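Local atomic coordinates of PfVFT1 (Plasmodium falciparum, PDB entry 5JKQ), a protein that probably binds a small solute in the manner of a bi-lobed Venus flytrap (solute-binding) protein, although its ligand and precise function remain unestablished. Residues G81-K86 with D133-A138; N97-F102 with I127-Y132; D105-I110 with T147-L152; A138-D143 with N163-L168. The protein carries 3 engineered substitutions. One frame throughout, in Å; residues are numbered along the deposited sequence.

Interactions 1 to 3 gather round one three-stranded parallel sheet, and their chemistry changes with depth. Interaction 3 is wholly buried: a selenomethionine and two branched side chains of helix 102-118 close round an asparagine on the loop after strand 146-147. Interactions 1 and 2 are partly buried. Interaction 1 sets helix 135-140 against strand 77-83, beside a sulfate; interaction 2 sets the loop before helix 102-118 against the neighbouring strand 126-132, an asparagine amide bound to a strand carbonyl and set over one tyrosine ring. Interaction 4, though farthest from the chain's centre, is also buried; it packs leucines and an asparagine amide without a hydrogen bond and shares helix 135-140 with interaction 1. Asp148 and Tyr129 hydrogen-bond, tying interaction 3 to interaction 2.

Interaction 1 (G81-K86 with D133-A138); sequences GALKNK and DNVFVA. With SO4 (sulfate ion), chain E.
The backbone N of Asp133, a residue that meets Leu83 and Lys84 across the contact, is gripped by two oxygens of a sulfate ion: a nearly straight bond to O3 (2.7 Å) and a weak one to O1. Asn134 N completes the grip, donating to the same O1 at 3.0 Å. The sulfate, probably from the crystallisation liquor, thus lies against backbone N-H groups at the start of helix 135-140. Asn134 is the N-cap, its OD1 accepting from Val137 N with the donor well above the carbonyl plane. Across the contact Lys84 lays its CG and CD against Asp133 OD1, each at 3.4 Å, while NZ stays 4.7 Å from Asp133 OD2, so any attraction there is probably long-range. Deeper in, Val135 lays its two methyls against successive strand residues: CG1, anti to its backbone N (chi1 -176°), sits 3.6 Å from Gly81 C, where no side chain intervenes, and CG2 lies 3.5 Å from Ala82 C. Leu83 CD2 closes the apolar patch, 3.8 Å from Val135 CG2, and also lies 3.2 Å from Asp133 O. A helix that follows strand 126-132 and begins over its parallel neighbour 77-83, on the way to strand 146-147, is the hallmark of a beta-alpha-beta crossover.

Interaction 2 (N97-F102 with I127-Y132); sequences NPPVGF and IAYNYY. Engineered in segment 127-132: Ala128 (natural residue Thr).
Asn97, Pro99 and Tyr129 carry this contact, which sets the loop leading into helix 102-118 against strand 126-132, both parts of one beta-alpha-beta unit that starts at strand 77-83. Asn97 CG stands anti to the backbone N (chi1 -165°), and the amide beyond it reaches the edge of the sheet, where ND2 donates to Tyr129 O at 2.8 Å. The bond is nearly straight and the acceptor lies in the amide plane, yet the donor stands well above the plane of the carbonyl. The same ND2 rests 3.6 Å above one face of the Tyr131 ring, offset toward the rim, so the nitrogen that donates to the backbone also packs against an aromatic face. Pro99 brings its ring over the face of Tyr129 in a CH-pi contact, CG lying 3.8 Å from the ring centroid, while CD touches the rim carbon CD2 at 3.5 Å. A cis peptide bond before Pro98 bends the chain between Asn97 and Pro99. The phenol ends are anchored beyond the two segments: Tyr129 OH hydrogen-bonds to Asp148 OD2 and Tyr131 OH to Gln96 O. That second hydroxyl also meets Pro99 directly, Tyr131 OH lying 3.3 Å from Pro99 CD.

Interaction 3 (D105-I110 with T147-L152); sequences DVMYII and TDNYFL
Van der Waals packing carries the contact of Met107, a selenomethionine in this crystal, with Asn149, and no hydrogen bond joins the two segments. The Met107 chain leaves helix 102-118 with CG anti to the backbone N and then bends at chi2 (63°) and again at chi3, which carries CE to 3.1 Å from Asn149 ND2, a tight approach. Met107 SE lies 3.4 Å from Asn149 ND2. The methyl also meets the backbone of the loop, with Met107 CE 3.4 Å from Thr147 O. Ile110 comes at Asn149 tip to tip, CD1 to ND2 at 3.9 Å, and Val106 CG1 reaches ND2 at the same separation from the preceding helical turn. Three apolar side chains of one helix therefore converge on a single amide nitrogen.

Hydrogen bonding works within the loop and to its surroundings. Asp148 OD1 uses its anti lone pair to accept from Tyr150 N at 3.1 Å, closing an Asx turn just after strand 146-147. Thr147 OG1 donates to Asp148 O and is also hydrogen-bonded to Tyr279 N. Beyond the segments, Asp148 OD2 is held by the hydroxyls of Tyr129 and Tyr94, and Asn149 OD1 pairs with Tyr20 OH on helix 14-29.

Asp148 thus has both carboxylate oxygens engaged, which would fix its rotation and probably stabilise it in charged form. For Asn149, the chemistry implies a division of labour: a hydrogen bond orients the oxygen side of the amide, while close hydrocarbon and selenium contacts pack round its nitrogen.

Interaction 4 (A138-D143 with N163-L168); sequences ALNDKD and NNLPKL
A packing contact of leucines and one asparagine, with no hydrogen bond across it, joins the C-terminal end of helix 135-140 to the beta turn that leads into strand 168-170, with Leu139 and Asn140 facing Leu165, Lys167 and Leu168. The closest apolar pair is Leu139 with Leu168, whose side chains cross with their CD2 methyls 3.7 Å apart. Leu168 CD2 also lies 4.0 Å from Asn140 CB, so one methyl fits against two successive helical residues. Asn140, its CG anti to the backbone N (chi1 -170°), brings its amide to the turn: ND2 lies 3.5 Å from Leu165 CD2, and OD1 is 4.1 Å from Lys167 CB. Both partners are shaped by their own backbones. The helix ends in a Schellman motif, Lys142 taking positive phi while Asp143 N reaches back to Ala138 O (2.8 Å) and Lys142 N to Leu139 O (3.1 Å). Facing it, Leu165 to Leu168 form a type I turn that presents both leucines to the helix, where they also touch Phe136. Lys167 NZ, at the end of an extended chain, hydrogen-bonds to Ala284 O at the C-terminus. The contact between these segments thus rests on van der Waals packing of methyls and an amide.

Interaction 1 (G81-K86 with D133-A138)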
# COMPACT_ATOMS: atom_id res chain seq x y z
N GLY A 81 -11.23 7.99 -3.44
CA GLY A 81 -10.57 9.08 -2.74
C GLY A 81 -9.06 8.92 -2.74
O GLY A 81 -8.53 7.83 -2.54
N ALA A 82 -8.36 10.03 -2.96
CA ALA A 82 -6.90 10.06 -2.90
C ALA A 82 -6.43 11.39 -2.34
O ALA A 82 -7.16 12.38 -2.38
CB ALA A 82 -6.31 9.81 -4.27
N LEU A 83 -5.21 11.42 -1.82
CA LEU A 83 -4.62 12.66 -1.30
C LEU A 83 -4.37 13.64 -2.44
O LEU A 83 -3.89 13.24 -3.50
CB LEU A 83 -3.32 12.36 -0.55
CG LEU A 83 -3.43 11.46 0.68
CD1 LEU A 83 -2.04 11.01 1.12
CD2 LEU A 83 -4.13 12.18 1.82
N LYS A 84 -4.69 14.91 -2.22
CA LYS A 84 -4.52 15.93 -3.26
C LYS A 84 -3.08 16.42 -3.35
O LYS A 84 -2.30 16.28 -2.41
CB LYS A 84 -5.45 17.12 -3.01
CG LYS A 84 -5.32 17.78 -1.64
CD LYS A 84 -6.16 19.06 -1.56
CE LYS A 84 -7.66 18.78 -1.72
NZ LYS A 84 -8.47 20.04 -1.71
N ASN A 85 -2.74 16.98 -4.51
CA ASN A 85 -1.43 17.57 -4.75
C ASN A 85 -0.28 16.58 -4.60
O ASN A 85 0.86 16.97 -4.32
CB ASN A 85 -1.20 18.76 -3.80
CG ASN A 85 -2.25 19.84 -3.97
OD1 ASN A 85 -2.59 20.22 -5.09
ND2 ASN A 85 -2.76 20.35 -2.86
N LYS A 86 -0.58 15.30 -4.80
CA LYS A 86 0.46 14.27 -4.79
C LYS A 86 0.91 13.95 -6.21
O LYS A 86 0.09 13.79 -7.12
CB LYS A 86 -0.05 12.99 -4.11
CG LYS A 86 -0.36 13.15 -2.63
CD LYS A 86 0.82 13.71 -1.86
CE LYS A 86 0.62 13.57 -0.36
NZ LYS A 86 1.63 14.34 0.42
N ASP A 133 -7.63 16.28 1.59
CA ASP A 133 -6.48 16.33 2.48
C ASP A 133 -6.52 15.13 3.43
O ASP A 133 -5.51 14.44 3.61
CB ASP A 133 -6.45 17.64 3.27
CG ASP A 133 -6.01 18.83 2.43
OD1 ASP A 133 -5.09 18.67 1.60
OD2 ASP A 133 -6.59 19.92 2.59
N ASN A 134 -7.68 14.90 4.02
CA ASN A 134 -7.93 13.70 4.82
C ASN A 134 -8.96 12.82 4.11
O ASN A 134 -10.16 13.10 4.14
CB ASN A 134 -8.42 14.07 6.23
CG ASN A 134 -8.50 12.87 7.16
OD1 ASN A 134 -8.90 11.78 6.76
ND2 ASN A 134 -8.12 13.07 8.42
N VAL A 135 -8.48 11.77 3.46
CA VAL A 135 -9.34 10.89 2.68
C VAL A 135 -10.19 10.02 3.59
O VAL A 135 -11.32 9.66 3.25
CB VAL A 135 -8.52 9.99 1.73
CG1 VAL A 135 -9.43 9.16 0.84
CG2 VAL A 135 -7.59 10.84 0.87
N PHE A 136 -9.66 9.68 4.77
CA PHE A 136 -10.37 8.80 5.69
C PHE A 136 -11.61 9.48 6.29
O PHE A 136 -12.56 8.80 6.68
CB PHE A 136 -9.43 8.34 6.81
CG PHE A 136 -8.27 7.52 6.32
CD1 PHE A 136 -8.49 6.31 5.67
CD2 PHE A 136 -6.96 7.94 6.52
CE1 PHE A 136 -7.43 5.55 5.22
CE2 PHE A 136 -5.90 7.17 6.07
CZ PHE A 136 -6.13 5.98 5.42
N VAL A 137 -11.59 10.81 6.35
CA VAL A 137 -12.76 11.56 6.80
C VAL A 137 -13.84 11.50 5.73
O VAL A 137 -15.01 11.24 6.03
CB VAL A 137 -12.39 13.04 7.12
CG1 VAL A 137 -13.59 13.97 6.96
CG2 VAL A 137 -11.81 13.14 8.52
N ALA A 138 -13.44 11.73 4.49
CA ALA A 138 -14.37 11.68 3.36
C ALA A 138 -14.98 10.29 3.24
O ALA A 138 -16.15 10.15 2.88
CB ALA A 138 -13.65 12.06 2.07
S SO4 E . -10.35 17.96 2.92
O1 SO4 E . -10.02 16.66 3.49
O2 SO4 E . -11.77 17.99 2.54
O3 SO4 E . -9.54 18.21 1.74
O4 SO4 E . -10.10 19.00 3.92

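Interaction 2 (N97-F102 with I127-Y132)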
# COMPACT_ATOMS: atom_id res chain seq x y z
N ASN A 97 -6.60 15.38 -12.99
CA ASN A 97 -7.75 14.51 -12.82
C ASN A 97 -8.44 14.30 -14.16
O ASN A 97 -8.93 15.26 -14.76
CB ASN A 97 -8.73 15.11 -11.80
CG ASN A 97 -9.74 14.10 -11.30
OD1 ASN A 97 -10.18 13.22 -12.04
ND2 ASN A 97 -10.13 14.22 -10.04
N PRO A 98 -8.51 13.04 -14.65
CA PRO A 98 -8.09 11.78 -14.01
C PRO A 98 -6.57 11.65 -13.88
O PRO A 98 -5.84 12.12 -14.76
CB PRO A 98 -8.64 10.71 -14.95
CG PRO A 98 -8.64 11.37 -16.28
CD PRO A 98 -8.99 12.81 -16.02
N PRO A 99 -6.10 11.00 -12.81
CA PRO A 99 -4.66 10.84 -12.59
C PRO A 99 -4.02 9.83 -13.54
O PRO A 99 -4.74 9.06 -14.19
CB PRO A 99 -4.57 10.35 -11.14
CG PRO A 99 -5.85 9.63 -10.93
CD PRO A 99 -6.88 10.37 -11.73
N VAL A 100 -2.70 9.85 -13.62
CA VAL A 100 -1.95 8.92 -14.46
C VAL A 100 -0.84 8.26 -13.64
O VAL A 100 -0.50 8.72 -12.55
CB VAL A 100 -1.33 9.63 -15.68
CG1 VAL A 100 -2.42 10.07 -16.64
CG2 VAL A 100 -0.48 10.81 -15.24
N GLY A 101 -0.28 7.18 -14.18
CA GLY A 101 0.78 6.45 -13.51
C GLY A 101 0.33 5.08 -13.06
O GLY A 101 -0.78 4.65 -13.36
N PHE A 102 1.20 4.39 -12.32
CA PHE A 102 0.96 3.01 -11.93
C PHE A 102 -0.29 2.84 -11.07
O PHE A 102 -1.20 2.10 -11.45
CB PHE A 102 2.17 2.46 -11.17
CG PHE A 102 1.94 1.10 -10.59
CD1 PHE A 102 1.94 -0.02 -11.40
CD2 PHE A 102 1.74 0.94 -9.23
CE1 PHE A 102 1.73 -1.28 -10.87
CE2 PHE A 102 1.53 -0.32 -8.69
CZ PHE A 102 1.52 -1.43 -9.50
N ILE A 127 -14.85 5.52 -13.39
CA ILE A 127 -14.06 5.82 -12.20
C ILE A 127 -14.00 7.34 -12.01
O ILE A 127 -13.47 8.06 -12.85
CB ILE A 127 -12.63 5.25 -12.30
CG1 ILE A 127 -12.66 3.72 -12.34
CG2 ILE A 127 -11.77 5.69 -11.13
CD1 ILE A 127 -12.63 3.14 -13.74
N ALA A 128 -14.55 7.80 -10.89
CA ALA A 128 -14.53 9.22 -10.54
C ALA A 128 -13.60 9.46 -9.35
O ALA A 128 -13.92 9.09 -8.22
CB ALA A 128 -15.93 9.71 -10.22
N TYR A 129 -12.46 10.08 -9.62
CA TYR A 129 -11.50 10.41 -8.56
C TYR A 129 -11.85 11.73 -7.89
O TYR A 129 -12.04 12.75 -8.56
CB TYR A 129 -10.08 10.47 -9.12
CG TYR A 129 -9.30 9.18 -8.96
CD1 TYR A 129 -8.70 8.87 -7.75
CD2 TYR A 129 -9.17 8.29 -10.01
CE1 TYR A 129 -7.98 7.70 -7.59
CE2 TYR A 129 -8.45 7.12 -9.86
CZ TYR A 129 -7.86 6.83 -8.65
OH TYR A 129 -7.15 5.66 -8.49
N ASN A 130 -11.93 11.71 -6.56
CA ASN A 130 -12.06 12.93 -5.76
C ASN A 130 -10.87 13.06 -4.82
O ASN A 130 -10.43 12.08 -4.22
CB ASN A 130 -13.37 12.92 -4.95
CG ASN A 130 -14.60 12.98 -5.83
OD1 ASN A 130 -14.57 12.55 -6.99
ND2 ASN A 130 -15.69 13.51 -5.29
N TYR A 131 -10.34 14.27 -4.70
CA TYR A 131 -9.14 14.51 -3.91
C TYR A 131 -9.45 15.22 -2.60
O TYR A 131 -10.27 16.15 -2.56
CB TYR A 131 -8.12 15.31 -4.72
CG TYR A 131 -7.69 14.65 -6.01
CD1 TYR A 131 -7.70 13.27 -6.15
CD2 TYR A 131 -7.27 15.41 -7.09
CE1 TYR A 131 -7.31 12.67 -7.33
CE2 TYR A 131 -6.87 14.82 -8.27
CZ TYR A 131 -6.89 13.44 -8.38
OH TYR A 131 -6.50 12.85 -9.56
N TYR A 132 -8.81 14.78 -1.52
CA TYR A 132 -9.00 15.36 -0.19
C TYR A 132 -7.67 15.45 0.56
O TYR A 132 -6.71 14.77 0.21
CB TYR A 132 -10.00 14.54 0.62
CG TYR A 132 -11.32 14.29 -0.07
CD1 TYR A 132 -12.35 15.21 0.02
CD2 TYR A 132 -11.53 13.12 -0.79
CE1 TYR A 132 -13.57 14.98 -0.61
CE2 TYR A 132 -12.74 12.88 -1.42
CZ TYR A 132 -13.75 13.81 -1.32
OH TYR A 132 -14.95 13.58 -1.95

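Interaction 3 (D105-I110 with T147-L152)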
# COMPACT_ATOMS: atom_id res chain seq x y z
N ASP A 105 -3.46 3.37 -12.74
CA ASP A 105 -3.64 2.28 -13.70
C ASP A 105 -4.08 0.99 -13.01
O ASP A 105 -4.84 0.21 -13.59
CB ASP A 105 -2.36 2.02 -14.49
CG ASP A 105 -2.20 2.94 -15.69
OD1 ASP A 105 -3.19 3.59 -16.10
OD2 ASP A 105 -1.07 3.00 -16.23
N VAL A 106 -3.60 0.77 -11.80
CA VAL A 106 -4.01 -0.39 -11.01
C VAL A 106 -5.51 -0.32 -10.72
O VAL A 106 -6.22 -1.31 -10.87
CB VAL A 106 -3.23 -0.48 -9.67
CG1 VAL A 106 -3.87 -1.49 -8.70
CG2 VAL A 106 -1.78 -0.85 -9.93
N MSE A 107 -5.98 0.85 -10.30
CA MSE A 107 -7.38 1.01 -9.94
C MSE A 107 -8.27 0.88 -11.18
O MSE A 107 -9.39 0.38 -11.09
CB MSE A 107 -7.62 2.35 -9.26
CG MSE A 107 -9.05 2.53 -8.74
SE MSE A 107 -9.52 1.24 -7.35
CE MSE A 107 -8.83 2.22 -5.81
N TYR A 108 -7.76 1.32 -12.32
CA TYR A 108 -8.50 1.24 -13.57
C TYR A 108 -8.74 -0.21 -13.99
O TYR A 108 -9.86 -0.59 -14.31
CB TYR A 108 -7.77 1.99 -14.70
CG TYR A 108 -7.67 3.48 -14.51
CD1 TYR A 108 -8.70 4.20 -13.90
CD2 TYR A 108 -6.56 4.19 -14.93
CE1 TYR A 108 -8.61 5.57 -13.72
CE2 TYR A 108 -6.46 5.55 -14.76
CZ TYR A 108 -7.49 6.24 -14.16
OH TYR A 108 -7.40 7.60 -13.99
N ILE A 109 -7.68 -1.02 -13.99
CA ILE A 109 -7.81 -2.40 -14.45
C ILE A 109 -8.64 -3.23 -13.47
O ILE A 109 -9.29 -4.20 -13.87
CB ILE A 109 -6.43 -3.06 -14.67
CG1 ILE A 109 -5.60 -3.04 -13.38
CG2 ILE A 109 -5.70 -2.37 -15.81
CD1 ILE A 109 -4.32 -3.84 -13.46
N ILE A 110 -8.63 -2.86 -12.19
CA ILE A 110 -9.44 -3.56 -11.20
C ILE A 110 -10.91 -3.37 -11.53
O ILE A 110 -11.68 -4.32 -11.53
CB ILE A 110 -9.14 -3.08 -9.76
CG1 ILE A 110 -7.82 -3.70 -9.28
CG2 ILE A 110 -10.27 -3.47 -8.79
CD1 ILE A 110 -7.32 -3.15 -7.95
N THR A 147 -10.96 4.40 -0.89
CA THR A 147 -9.68 5.08 -1.01
C THR A 147 -8.92 4.46 -2.17
O THR A 147 -9.27 3.37 -2.63
CB THR A 147 -8.83 4.96 0.28
OG1 THR A 147 -8.40 3.61 0.44
CG2 THR A 147 -9.63 5.41 1.50
N ASP A 148 -7.89 5.14 -2.64
CA ASP A 148 -6.99 4.57 -3.63
C ASP A 148 -6.27 3.37 -3.00
O ASP A 148 -6.29 3.20 -1.79
CB ASP A 148 -5.98 5.62 -4.11
CG ASP A 148 -5.27 5.21 -5.39
OD1 ASP A 148 -4.44 4.27 -5.33
OD2 ASP A 148 -5.53 5.83 -6.44
N ASN A 149 -5.65 2.54 -3.83
CA ASN A 149 -4.98 1.34 -3.33
C ASN A 149 -3.60 1.60 -2.73
O ASN A 149 -3.05 0.74 -2.04
CB ASN A 149 -4.84 0.30 -4.45
CG ASN A 149 -6.17 -0.12 -5.03
OD1 ASN A 149 -6.96 -0.80 -4.38
ND2 ASN A 149 -6.41 0.27 -6.28
N TYR A 150 -3.03 2.78 -2.98
CA TYR A 150 -1.64 3.02 -2.61
C TYR A 150 -1.44 3.23 -1.11
O TYR A 150 -0.32 3.13 -0.61
CB TYR A 150 -1.06 4.23 -3.38
CG TYR A 150 -1.68 5.58 -3.09
CD1 TYR A 150 -1.52 6.20 -1.85
CD2 TYR A 150 -2.38 6.27 -4.07
CE1 TYR A 150 -2.07 7.44 -1.59
CE2 TYR A 150 -2.93 7.51 -3.82
CZ TYR A 150 -2.77 8.09 -2.58
OH TYR A 150 -3.32 9.33 -2.33
N PHE A 151 -2.53 3.50 -0.40
CA PHE A 151 -2.45 3.79 1.03
C PHE A 151 -1.81 2.64 1.80
O PHE A 151 -2.04 1.47 1.50
CB PHE A 151 -3.84 4.08 1.59
CG PHE A 151 -4.37 5.43 1.22
CD1 PHE A 151 -4.05 6.54 1.98
CD2 PHE A 151 -5.16 5.60 0.09
CE1 PHE A 151 -4.53 7.79 1.63
CE2 PHE A 151 -5.63 6.84 -0.26
CZ PHE A 151 -5.31 7.94 0.51
N LEU A 152 -0.99 3.00 2.78
CA LEU A 152 -0.28 2.01 3.58
C LEU A 152 -1.25 1.14 4.37
O LEU A 152 -2.32 1.59 4.78
CB LEU A 152 0.69 2.69 4.54
CG LEU A 152 1.76 3.58 3.91
CD1 LEU A 152 2.64 4.19 4.99
CD2 LEU A 152 2.61 2.80 2.91

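Interaction 4 (A138-D143 with N163-L168)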
# COMPACT_ATOMS: atom_id res chain seq x y z
N ALA A 138 -13.44 11.73 4.49
CA ALA A 138 -14.37 11.68 3.36
C ALA A 138 -14.98 10.29 3.24
O ALA A 138 -16.15 10.15 2.88
CB ALA A 138 -13.65 12.06 2.07
N LEU A 139 -14.18 9.27 3.55
CA LEU A 139 -14.64 7.90 3.49
C LEU A 139 -15.70 7.63 4.55
O LEU A 139 -16.75 7.05 4.26
CB LEU A 139 -13.47 6.93 3.66
CG LEU A 139 -13.80 5.44 3.51
CD1 LEU A 139 -14.30 5.12 2.11
CD2 LEU A 139 -12.58 4.60 3.84
N ASN A 140 -15.43 8.06 5.78
CA ASN A 140 -16.36 7.88 6.88
C ASN A 140 -17.60 8.75 6.72
O ASN A 140 -18.62 8.52 7.37
CB ASN A 140 -15.68 8.19 8.22
CG ASN A 140 -16.52 7.77 9.41
OD1 ASN A 140 -17.13 6.71 9.42
ND2 ASN A 140 -16.56 8.63 10.43
N ASP A 141 -17.51 9.76 5.85
CA ASP A 141 -18.64 10.65 5.58
C ASP A 141 -19.37 10.27 4.29
O ASP A 141 -20.28 10.97 3.86
CB ASP A 141 -18.16 12.11 5.49
CG ASP A 141 -17.71 12.66 6.83
OD1 ASP A 141 -18.11 12.11 7.88
OD2 ASP A 141 -16.96 13.66 6.84
N LYS A 142 -18.95 9.16 3.68
CA LYS A 142 -19.60 8.63 2.48
C LYS A 142 -19.51 9.58 1.29
O LYS A 142 -20.38 9.56 0.41
CB LYS A 142 -21.07 8.30 2.76
CG LYS A 142 -21.29 7.44 4.00
CD LYS A 142 -22.65 6.74 3.95
CE LYS A 142 -23.81 7.72 3.98
NZ LYS A 142 -25.10 7.06 3.65
N ASP A 143 -18.48 10.41 1.26
CA ASP A 143 -18.19 11.22 0.07
C ASP A 143 -17.58 10.34 -1.01
O ASP A 143 -17.62 10.67 -2.20
CB ASP A 143 -17.25 12.38 0.41
CG ASP A 143 -17.88 13.39 1.34
OD1 ASP A 143 -19.07 13.72 1.15
OD2 ASP A 143 -17.19 13.86 2.27
N ASN A 163 -8.37 11.76 16.20
CA ASN A 163 -9.07 10.68 16.88
C ASN A 163 -9.47 9.57 15.91
O ASN A 163 -9.80 9.83 14.75
CB ASN A 163 -10.31 11.22 17.59
CG ASN A 163 -10.01 12.44 18.43
OD1 ASN A 163 -10.64 13.49 18.27
ND2 ASN A 163 -9.04 12.32 19.33
N ASN A 164 -9.43 8.33 16.39
CA ASN A 164 -9.65 7.16 15.54
C ASN A 164 -11.04 7.11 14.92
O ASN A 164 -12.01 7.58 15.51
CB ASN A 164 -9.39 5.88 16.35
CG ASN A 164 -9.43 4.63 15.50
OD1 ASN A 164 -8.47 4.30 14.82
ND2 ASN A 164 -10.56 3.93 15.54
N LEU A 165 -11.11 6.54 13.72
CA LEU A 165 -12.37 6.30 13.02
C LEU A 165 -12.68 4.80 13.03
O LEU A 165 -12.17 4.06 12.19
CB LEU A 165 -12.29 6.83 11.58
CG LEU A 165 -12.07 8.33 11.45
CD1 LEU A 165 -11.58 8.68 10.06
CD2 LEU A 165 -13.36 9.09 11.77
N PRO A 166 -13.52 4.35 13.97
CA PRO A 166 -13.64 2.92 14.27
C PRO A 166 -14.46 2.11 13.26
O PRO A 166 -14.46 0.89 13.33
CB PRO A 166 -14.34 2.92 15.63
CG PRO A 166 -15.22 4.11 15.57
CD PRO A 166 -14.48 5.15 14.76
N LYS A 167 -15.14 2.79 12.34
CA LYS A 167 -16.04 2.10 11.41
C LYS A 167 -15.36 1.75 10.09
O LYS A 167 -15.92 1.01 9.28
CB LYS A 167 -17.27 2.97 11.15
CG LYS A 167 -18.06 3.30 12.40
CD LYS A 167 -19.25 4.18 12.10
CE LYS A 167 -20.09 4.42 13.34
NZ LYS A 167 -21.01 5.58 13.18
N LEU A 168 -14.16 2.26 9.87
CA LEU A 168 -13.42 2.00 8.64
C LEU A 168 -12.71 0.65 8.70
O LEU A 168 -12.14 0.29 9.73
CB LEU A 168 -12.41 3.11 8.37
CG LEU A 168 -12.99 4.53 8.29
CD1 LEU A 168 -11.89 5.53 8.00
CD2 LEU A 168 -14.10 4.62 7.24